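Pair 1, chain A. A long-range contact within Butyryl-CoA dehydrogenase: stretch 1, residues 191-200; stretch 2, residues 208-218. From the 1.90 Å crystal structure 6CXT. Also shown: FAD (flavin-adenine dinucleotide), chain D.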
# COMPACT_ATOMS: atom_id res chain seq x y z
N PRO A 191 -20.74 -46.45 4.83
CA PRO A 191 -21.52 -46.39 3.62
C PRO A 191 -22.24 -45.09 3.46
O PRO A 191 -22.85 -44.54 4.40
CB PRO A 191 -22.54 -47.55 3.79
CG PRO A 191 -21.75 -48.55 4.57
CD PRO A 191 -21.09 -47.66 5.61
N GLY A 192 -22.20 -44.58 2.24
CA GLY A 192 -22.90 -43.34 1.91
C GLY A 192 -21.93 -42.14 1.64
O GLY A 192 -22.36 -41.10 1.14
N ILE A 193 -20.65 -42.30 1.97
CA ILE A 193 -19.59 -41.31 1.57
C ILE A 193 -19.18 -41.47 0.09
O ILE A 193 -18.88 -42.57 -0.38
CB ILE A 193 -18.34 -41.41 2.46
CG1 ILE A 193 -18.71 -41.11 3.90
CG2 ILE A 193 -17.20 -40.47 1.93
CD1 ILE A 193 -17.57 -41.44 4.84
N SER A 194 -19.20 -40.36 -0.65
CA SER A 194 -18.57 -40.33 -1.99
C SER A 194 -17.66 -39.04 -2.04
O SER A 194 -17.91 -38.07 -1.29
CB SER A 194 -19.58 -40.35 -3.10
OG SER A 194 -20.45 -39.29 -2.85
N VAL A 195 -16.59 -39.14 -2.81
CA VAL A 195 -15.57 -38.09 -2.82
C VAL A 195 -15.30 -37.81 -4.31
O VAL A 195 -15.07 -38.76 -5.10
CB VAL A 195 -14.30 -38.60 -2.13
CG1 VAL A 195 -13.19 -37.51 -2.12
CG2 VAL A 195 -14.57 -39.12 -0.70
N GLY A 196 -15.29 -36.53 -4.70
CA GLY A 196 -14.95 -36.16 -6.08
C GLY A 196 -13.44 -36.20 -6.28
O GLY A 196 -12.66 -36.25 -5.31
N ASN A 197 -12.99 -36.15 -7.55
CA ASN A 197 -11.55 -36.15 -7.81
C ASN A 197 -10.93 -34.86 -7.23
O ASN A 197 -11.63 -33.85 -7.09
CB ASN A 197 -11.30 -36.22 -9.34
CG ASN A 197 -11.53 -37.62 -9.91
OD1 ASN A 197 -11.69 -38.57 -9.18
ND2 ASN A 197 -11.48 -37.75 -11.22
N ASP A 198 -9.65 -34.90 -6.94
CA ASP A 198 -8.92 -33.75 -6.45
C ASP A 198 -9.11 -32.56 -7.40
O ASP A 198 -8.99 -32.71 -8.55
CB ASP A 198 -7.43 -34.07 -6.39
CG ASP A 198 -7.07 -35.13 -5.37
OD1 ASP A 198 -7.91 -35.57 -4.61
OD2 ASP A 198 -5.91 -35.50 -5.32
N TYR A 199 -9.45 -31.39 -6.88
CA TYR A 199 -9.57 -30.22 -7.72
C TYR A 199 -8.23 -29.79 -8.25
O TYR A 199 -7.23 -29.82 -7.52
CB TYR A 199 -10.04 -29.03 -6.91
CG TYR A 199 -11.48 -29.09 -6.54
CD1 TYR A 199 -12.48 -29.10 -7.55
CD2 TYR A 199 -11.86 -29.08 -5.21
CE1 TYR A 199 -13.84 -29.13 -7.20
CE2 TYR A 199 -13.21 -29.10 -4.85
CZ TYR A 199 -14.18 -29.13 -5.86
OH TYR A 199 -15.51 -29.15 -5.53
N HIS A 200 -8.27 -29.30 -9.48
CA HIS A 200 -7.13 -28.54 -10.03
C HIS A 200 -7.27 -27.14 -9.49
O HIS A 200 -8.35 -26.50 -9.63
CB HIS A 200 -7.20 -28.51 -11.52
CG HIS A 200 -6.98 -29.86 -12.13
ND1 HIS A 200 -5.75 -30.47 -12.13
CD2 HIS A 200 -7.84 -30.72 -12.72
CE1 HIS A 200 -5.85 -31.66 -12.70
NE2 HIS A 200 -7.11 -31.84 -13.06
N PRO A 208 -4.55 -32.58 -1.27
CA PRO A 208 -5.76 -32.79 -2.06
C PRO A 208 -6.88 -31.88 -1.57
O PRO A 208 -6.97 -31.61 -0.36
CB PRO A 208 -6.17 -34.25 -1.71
CG PRO A 208 -4.95 -34.85 -1.24
CD PRO A 208 -4.16 -33.77 -0.51
N LEU A 209 -7.72 -31.41 -2.49
CA LEU A 209 -8.91 -30.64 -2.12
C LEU A 209 -10.10 -31.29 -2.84
O LEU A 209 -10.10 -31.46 -4.05
CB LEU A 209 -8.77 -29.14 -2.55
CG LEU A 209 -9.83 -28.22 -1.98
CD1 LEU A 209 -9.82 -28.14 -0.45
CD2 LEU A 209 -9.66 -26.80 -2.55
N ASN A 210 -11.16 -31.61 -2.09
CA ASN A 210 -12.23 -32.38 -2.71
C ASN A 210 -13.62 -32.03 -2.19
O ASN A 210 -13.80 -31.66 -1.03
CB ASN A 210 -12.05 -33.90 -2.33
CG ASN A 210 -10.67 -34.41 -2.59
OD1 ASN A 210 -9.80 -34.28 -1.73
ND2 ASN A 210 -10.45 -35.02 -3.77
N GLN A 211 -14.59 -32.25 -3.05
CA GLN A 211 -16.00 -32.30 -2.61
C GLN A 211 -16.23 -33.70 -1.94
O GLN A 211 -15.75 -34.72 -2.46
CB GLN A 211 -16.88 -32.14 -3.83
CG GLN A 211 -18.32 -31.89 -3.50
CD GLN A 211 -19.00 -31.20 -4.64
OE1 GLN A 211 -19.09 -31.75 -5.74
NE2 GLN A 211 -19.46 -29.97 -4.40
N VAL A 212 -16.95 -33.70 -0.82
CA VAL A 212 -17.27 -34.95 -0.11
C VAL A 212 -18.76 -34.87 0.16
O VAL A 212 -19.24 -33.82 0.65
CB VAL A 212 -16.51 -35.14 1.21
CG1 VAL A 212 -16.85 -36.54 1.81
CG2 VAL A 212 -14.97 -35.04 1.02
N PHE A 213 -19.49 -35.93 -0.22
CA PHE A 213 -20.96 -36.00 0.03
C PHE A 213 -21.26 -37.11 1.06
O PHE A 213 -20.62 -38.17 1.06
CB PHE A 213 -21.78 -36.16 -1.28
CG PHE A 213 -23.26 -35.85 -1.08
CD1 PHE A 213 -23.75 -34.52 -1.18
CD2 PHE A 213 -24.20 -36.88 -0.73
CE1 PHE A 213 -25.11 -34.23 -0.95
CE2 PHE A 213 -25.57 -36.57 -0.51
CZ PHE A 213 -26.02 -35.26 -0.61
N PHE A 214 -22.19 -36.82 1.97
CA PHE A 214 -22.58 -37.78 3.01
C PHE A 214 -24.04 -38.06 2.73
O PHE A 214 -24.91 -37.18 2.89
CB PHE A 214 -22.35 -37.18 4.39
CG PHE A 214 -20.90 -36.88 4.68
CD1 PHE A 214 -20.04 -37.86 5.17
CD2 PHE A 214 -20.39 -35.59 4.43
CE1 PHE A 214 -18.70 -37.61 5.46
CE2 PHE A 214 -19.03 -35.33 4.71
CZ PHE A 214 -18.18 -36.32 5.22
N ASP A 215 -24.30 -39.24 2.19
CA ASP A 215 -25.65 -39.64 1.80
C ASP A 215 -26.14 -40.63 2.86
O ASP A 215 -25.78 -41.83 2.81
CB ASP A 215 -25.61 -40.29 0.40
CG ASP A 215 -26.95 -40.88 -0.04
OD1 ASP A 215 -28.00 -40.58 0.52
OD2 ASP A 215 -26.94 -41.66 -1.01
N ASN A 216 -26.91 -40.12 3.82
CA ASN A 216 -27.47 -40.96 4.92
C ASN A 216 -26.43 -41.86 5.52
O ASN A 216 -26.53 -43.09 5.47
CB ASN A 216 -28.70 -41.75 4.42
CG ASN A 216 -29.92 -40.84 4.20
OD1 ASN A 216 -30.29 -40.03 5.08
ND2 ASN A 216 -30.54 -40.94 3.04
N CYS A 217 -25.39 -41.24 6.06
CA CYS A 217 -24.31 -41.96 6.67
C CYS A 217 -24.73 -42.18 8.09
O CYS A 217 -25.02 -41.21 8.81
CB CYS A 217 -23.01 -41.12 6.65
SG CYS A 217 -22.38 -41.04 4.96
N THR A 218 -24.71 -43.45 8.52
CA THR A 218 -24.99 -43.82 9.90
C THR A 218 -23.77 -44.02 10.70
O THR A 218 -22.91 -44.86 10.40
CB THR A 218 -25.92 -45.08 9.91
OG1 THR A 218 -27.11 -44.67 9.26
CG2 THR A 218 -26.20 -45.53 11.33
PA FAD D . -17.10 -16.65 0.69
O1A FAD D . -17.33 -16.90 2.17
O2A FAD D . -18.16 -16.79 -0.39
O5B FAD D . -16.37 -15.20 0.56
C5B FAD D . -16.19 -14.53 -0.71
C4B FAD D . -15.66 -13.12 -0.35
O4B FAD D . -16.62 -12.45 0.51
C3B FAD D . -14.35 -13.21 0.42
O3B FAD D . -13.63 -12.04 0.00
C2B FAD D . -14.80 -13.00 1.88
O2B FAD D . -13.75 -12.52 2.76
C1B FAD D . -16.00 -12.02 1.71
N9A FAD D . -16.86 -12.11 2.91
C8A FAD D . -17.68 -13.14 3.26
N7A FAD D . -18.23 -12.90 4.50
C5A FAD D . -17.74 -11.71 4.95
C6A FAD D . -17.89 -10.84 6.14
N6A FAD D . -18.69 -11.20 7.21
N1A FAD D . -17.18 -9.67 6.17
C2A FAD D . -16.35 -9.27 5.15
N3A FAD D . -16.19 -10.01 4.03
C4A FAD D . -16.84 -11.20 3.88
N1 FAD D . -12.88 -25.80 4.20
C2 FAD D . -13.04 -26.90 5.02
O2 FAD D . -14.16 -27.02 5.59
N3 FAD D . -12.07 -27.84 5.21
C4 FAD D . -10.90 -27.78 4.55
O4 FAD D . -10.04 -28.65 4.73
C4X FAD D . -10.66 -26.61 3.63
N5 FAD D . -9.53 -26.47 2.90
C5X FAD D . -9.34 -25.46 2.01
C6 FAD D . -8.11 -25.41 1.29
C7 FAD D . -7.91 -24.37 0.35
C7M FAD D . -6.62 -24.36 -0.44
C8 FAD D . -8.94 -23.35 0.13
C8M FAD D . -8.72 -22.24 -0.84
C9 FAD D . -10.14 -23.37 0.87
C9A FAD D . -10.36 -24.40 1.81
N10 FAD D . -11.57 -24.50 2.57
C10 FAD D . -11.73 -25.60 3.47
C1' FAD D . -12.65 -23.53 2.41
C2' FAD D . -12.24 -22.21 3.09
O2' FAD D . -12.23 -22.27 4.53
C3' FAD D . -13.12 -21.10 2.54
O3' FAD D . -12.77 -20.96 1.15
C4' FAD D . -13.15 -19.75 3.28
O4' FAD D . -13.79 -19.92 4.59
C5' FAD D . -13.94 -18.70 2.49
O5' FAD D . -15.21 -19.26 2.14
P FAD D . -15.70 -19.16 0.65
O1P FAD D . -17.10 -19.77 0.53
O2P FAD D . -14.69 -19.71 -0.34
O3P FAD D . -15.86 -17.60 0.29
O HOH W 1 -24.16 -45.58 6.61
O HOH W 2 -13.84 -32.96 -5.83
O HOH W 3 -6.54 -30.75 -5.11

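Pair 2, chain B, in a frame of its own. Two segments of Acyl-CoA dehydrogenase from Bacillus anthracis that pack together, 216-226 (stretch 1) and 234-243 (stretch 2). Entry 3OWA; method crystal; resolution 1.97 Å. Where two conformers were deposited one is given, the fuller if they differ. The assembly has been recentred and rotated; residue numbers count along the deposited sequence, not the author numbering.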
# COMPACT_ATOMS: atom_id res chain seq x y z
N TYR B 216 -29.16 18.71 24.04
CA TYR B 216 -29.47 18.22 25.40
C TYR B 216 -28.40 18.72 26.37
O TYR B 216 -27.24 18.91 25.98
CB TYR B 216 -29.52 16.67 25.46
CG TYR B 216 -30.73 16.03 24.76
CD1 TYR B 216 -31.85 16.79 24.42
CD2 TYR B 216 -30.77 14.64 24.51
CE1 TYR B 216 -32.98 16.21 23.82
CE2 TYR B 216 -31.90 14.05 23.89
CZ TYR B 216 -32.98 14.85 23.52
OH TYR B 216 -34.11 14.30 22.93
N ALA B 217 -28.80 18.95 27.60
CA ALA B 217 -27.88 19.38 28.64
C ALA B 217 -26.75 18.36 28.77
O ALA B 217 -27.02 17.16 28.67
CB ALA B 217 -28.63 19.50 29.98
N GLY B 218 -25.52 18.86 28.96
CA GLY B 218 -24.36 18.04 29.31
C GLY B 218 -23.67 17.44 28.08
O GLY B 218 -22.85 16.54 28.22
N VAL B 219 -24.05 17.88 26.88
CA VAL B 219 -23.45 17.36 25.63
C VAL B 219 -22.49 18.38 25.03
O VAL B 219 -22.85 19.56 24.85
CB VAL B 219 -24.52 17.02 24.57
CG1 VAL B 219 -23.87 16.46 23.30
CG2 VAL B 219 -25.50 15.97 25.13
N SER B 220 -21.26 17.94 24.70
CA SER B 220 -20.29 18.84 24.01
C SER B 220 -19.34 18.04 23.17
O SER B 220 -19.42 16.79 23.12
CB SER B 220 -19.49 19.72 25.03
OG SER B 220 -18.79 18.90 25.92
N THR B 221 -18.42 18.74 22.52
CA THR B 221 -17.42 18.07 21.67
C THR B 221 -16.01 18.61 21.91
O THR B 221 -15.82 19.74 22.45
CB THR B 221 -17.72 18.16 20.13
OG1 THR B 221 -17.71 19.54 19.73
CG2 THR B 221 -19.05 17.52 19.75
N SER B 222 -15.02 17.79 21.57
CA SER B 222 -13.61 18.21 21.62
C SER B 222 -13.30 18.99 20.34
O SER B 222 -14.12 19.06 19.44
CB SER B 222 -12.72 16.96 21.64
OG SER B 222 -12.76 16.36 20.35
N PRO B 223 -12.09 19.56 20.25
CA PRO B 223 -11.62 20.09 18.99
C PRO B 223 -11.55 19.01 17.88
O PRO B 223 -11.50 17.79 18.18
CB PRO B 223 -10.18 20.56 19.35
CG PRO B 223 -10.24 20.85 20.85
CD PRO B 223 -11.10 19.73 21.35
N GLU B 224 -11.57 19.44 16.62
CA GLU B 224 -11.32 18.53 15.48
C GLU B 224 -10.04 17.71 15.61
O GLU B 224 -9.03 18.22 16.08
CB GLU B 224 -11.24 19.30 14.19
CG GLU B 224 -12.59 19.83 13.76
CD GLU B 224 -13.57 18.74 13.26
OE1 GLU B 224 -13.08 17.79 12.64
OE2 GLU B 224 -14.83 18.85 13.45
N GLU B 225 -10.06 16.45 15.19
CA GLU B 225 -8.84 15.68 15.04
C GLU B 225 -8.03 16.16 13.84
O GLU B 225 -8.61 16.69 12.85
CB GLU B 225 -9.18 14.19 14.78
CG GLU B 225 -9.93 13.57 15.91
CD GLU B 225 -9.05 13.25 17.07
OE1 GLU B 225 -9.54 12.57 17.99
OE2 GLU B 225 -7.86 13.62 17.07
N LYS B 226 -6.72 15.98 13.92
CA LYS B 226 -5.80 16.20 12.78
C LYS B 226 -5.55 14.87 12.10
O LYS B 226 -5.06 13.95 12.71
CB LYS B 226 -4.50 16.87 13.27
CG LYS B 226 -4.73 18.22 13.90
CD LYS B 226 -3.46 18.80 14.47
CE LYS B 226 -3.72 20.15 15.14
NZ LYS B 226 -4.15 19.98 16.57
N SER B 234 -15.74 16.05 9.37
CA SER B 234 -15.59 16.48 10.76
C SER B 234 -15.39 15.26 11.66
O SER B 234 -16.11 14.27 11.48
CB SER B 234 -16.85 17.23 11.21
OG SER B 234 -16.80 17.32 12.67
N THR B 235 -14.44 15.29 12.60
CA THR B 235 -14.17 14.14 13.41
C THR B 235 -13.78 14.63 14.80
O THR B 235 -12.78 15.30 14.94
CB THR B 235 -12.98 13.28 12.80
OG1 THR B 235 -13.27 12.96 11.40
CG2 THR B 235 -12.83 11.95 13.51
N ARG B 236 -14.63 14.41 15.81
CA ARG B 236 -14.36 14.91 17.16
C ARG B 236 -14.76 13.90 18.19
O ARG B 236 -15.45 12.95 17.90
CB ARG B 236 -15.18 16.18 17.48
CG ARG B 236 -15.05 17.34 16.47
CD ARG B 236 -15.85 18.53 16.97
NE ARG B 236 -15.69 19.66 16.05
CZ ARG B 236 -16.13 20.88 16.32
NH1 ARG B 236 -16.71 21.15 17.51
NH2 ARG B 236 -15.96 21.84 15.41
N THR B 237 -14.37 14.14 19.44
CA THR B 237 -14.85 13.29 20.50
C THR B 237 -16.18 13.91 20.99
O THR B 237 -16.27 15.13 21.14
CB THR B 237 -13.78 13.29 21.66
OG1 THR B 237 -12.67 12.52 21.20
CG2 THR B 237 -14.33 12.68 22.96
N LEU B 238 -17.18 13.07 21.23
CA LEU B 238 -18.43 13.51 21.87
C LEU B 238 -18.31 13.38 23.37
O LEU B 238 -18.06 12.27 23.89
CB LEU B 238 -19.57 12.65 21.37
CG LEU B 238 -20.97 12.99 21.91
CD1 LEU B 238 -21.44 14.38 21.46
CD2 LEU B 238 -21.94 11.91 21.39
N ILE B 239 -18.49 14.48 24.09
CA ILE B 239 -18.25 14.45 25.56
C ILE B 239 -19.61 14.50 26.29
O ILE B 239 -20.43 15.40 26.04
CB ILE B 239 -17.39 15.66 25.97
CG1 ILE B 239 -16.08 15.74 25.11
CG2 ILE B 239 -17.16 15.72 27.50
CD1 ILE B 239 -15.31 17.08 25.31
N LEU B 240 -19.86 13.49 27.12
CA LEU B 240 -21.12 13.37 27.84
C LEU B 240 -20.86 13.55 29.33
O LEU B 240 -20.30 12.67 29.99
CB LEU B 240 -21.77 12.00 27.54
CG LEU B 240 -21.94 11.76 26.03
CD1 LEU B 240 -22.20 10.30 25.69
CD2 LEU B 240 -22.99 12.73 25.38
N GLU B 241 -21.30 14.67 29.87
CA GLU B 241 -21.08 15.02 31.29
C GLU B 241 -22.46 15.26 31.92
O GLU B 241 -23.08 16.35 31.78
CB GLU B 241 -20.13 16.23 31.40
CG GLU B 241 -18.68 15.91 30.94
CD GLU B 241 -17.75 17.18 30.75
OE1 GLU B 241 -16.50 17.03 30.78
OE2 GLU B 241 -18.28 18.31 30.55
N ASP B 242 -23.00 14.20 32.54
CA ASP B 242 -24.39 14.19 32.97
C ASP B 242 -25.32 14.66 31.82
O ASP B 242 -26.20 15.51 32.03
CB ASP B 242 -24.57 15.07 34.21
CG ASP B 242 -23.97 14.45 35.47
OD1 ASP B 242 -23.72 15.23 36.41
OD2 ASP B 242 -23.78 13.22 35.57
N ALA B 243 -25.10 14.12 30.62
CA ALA B 243 -25.95 14.40 29.46
C ALA B 243 -27.34 13.83 29.75
O ALA B 243 -27.45 12.68 30.22
CB ALA B 243 -25.35 13.77 28.19
O HOH W 4 -12.05 12.02 18.54

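Pair 1 and pair 2 share a short antiparallel strand pairing. Superposing N, CA and C of 14 central residues gives an RMSD of 0.8 Å. The strand axes run at 163° in pair 1 and 155° in pair 2, approaching to 4.8 and 4.6 Å, and the buried surface is similar, 750 and 827 Å².

The register is fixed by matching backbone hydrogen bonds. In pair 1, Ser A194 and Phe A213 form the hydrogen-bonded pair, with Ser A194 N to Phe A213 O at 3.1 Å and Phe A213 N to Ser A194 O at 2.9 Å. Ser B220 and Ile B239 repeat it, with Ser B220 N to Ile B239 O at 3.0 Å and Ile B239 N to Ser B220 O at 2.7 Å. Further bonds recur at matched positions: Gly A196 N to Gln A211 O (2.9 Å) corresponds to Ser B222 N to Thr B237 O (3.0 Å), and Tyr A199 N to Leu A209 O (2.9 Å) to Glu B225 N to Thr B235 O (3.0 Å).

The most exact match is Gly A192 with Gly B218, whose CA atoms fall 0.1 Å apart. Each carbonyl accepts a bond from a corner residue of the other stretch: Asp A215 N to Gly A192 O and Glu B241 N to Gly B218 O are both 2.9 Å. Both glycines have positive phi (110° and 86°), and an ideal CB would clash with the other stretch, lying 2.3 Å from Asp A215 O in pair 1 and 2.4 Å from Glu B241 O in pair 2.

One sheet face is apolar in both pairs near this glycine, but filled differently. Ile A193 CG1 lies 3.7 Å from Phe A214 CD1 and 3.8 Å from Cys A217 SG, while its CG2 is 3.9 Å from Val A212 CG1. At the matched position, the shorter Val B219 meets Leu B238, longer than the matched Val A212, and Leu B240, smaller than the matched Phe A214: its CG1 is 3.7 Å from Leu B238 CD1, and its CG2 is 4.1 Å from Leu B240 CD2 and 3.8 Å from Ala B243 CB.

Farther along, the solutions diverge. Asn A210 ND2 bridges two acceptors, Gly A196 O at 3.0 Å and Asp A198 OD1 at 2.7 Å. Its counterpart, Arg B236, reaches in two directions: NE forms a salt bridge with Glu B224 OE2 (2.9 Å), and NH1 donates to Thr B221 OG1 (2.9 Å), where pair 1 has the apolar Val A195. Glu B224 also accepts from Thr B235 N through OE1 (2.8 Å) and from Ser B234 OG through OE2 (2.6 Å).

Water and side chain also exchange roles. Gln A211 N donates to water 2 at 3.0 Å, and that water donates to Asn A197 O at 2.7 Å. In pair 2, Ser B222 OG takes this bridging role directly, accepting from Thr B237 N (2.9 Å) and donating to Pro B223 O (2.9 Å).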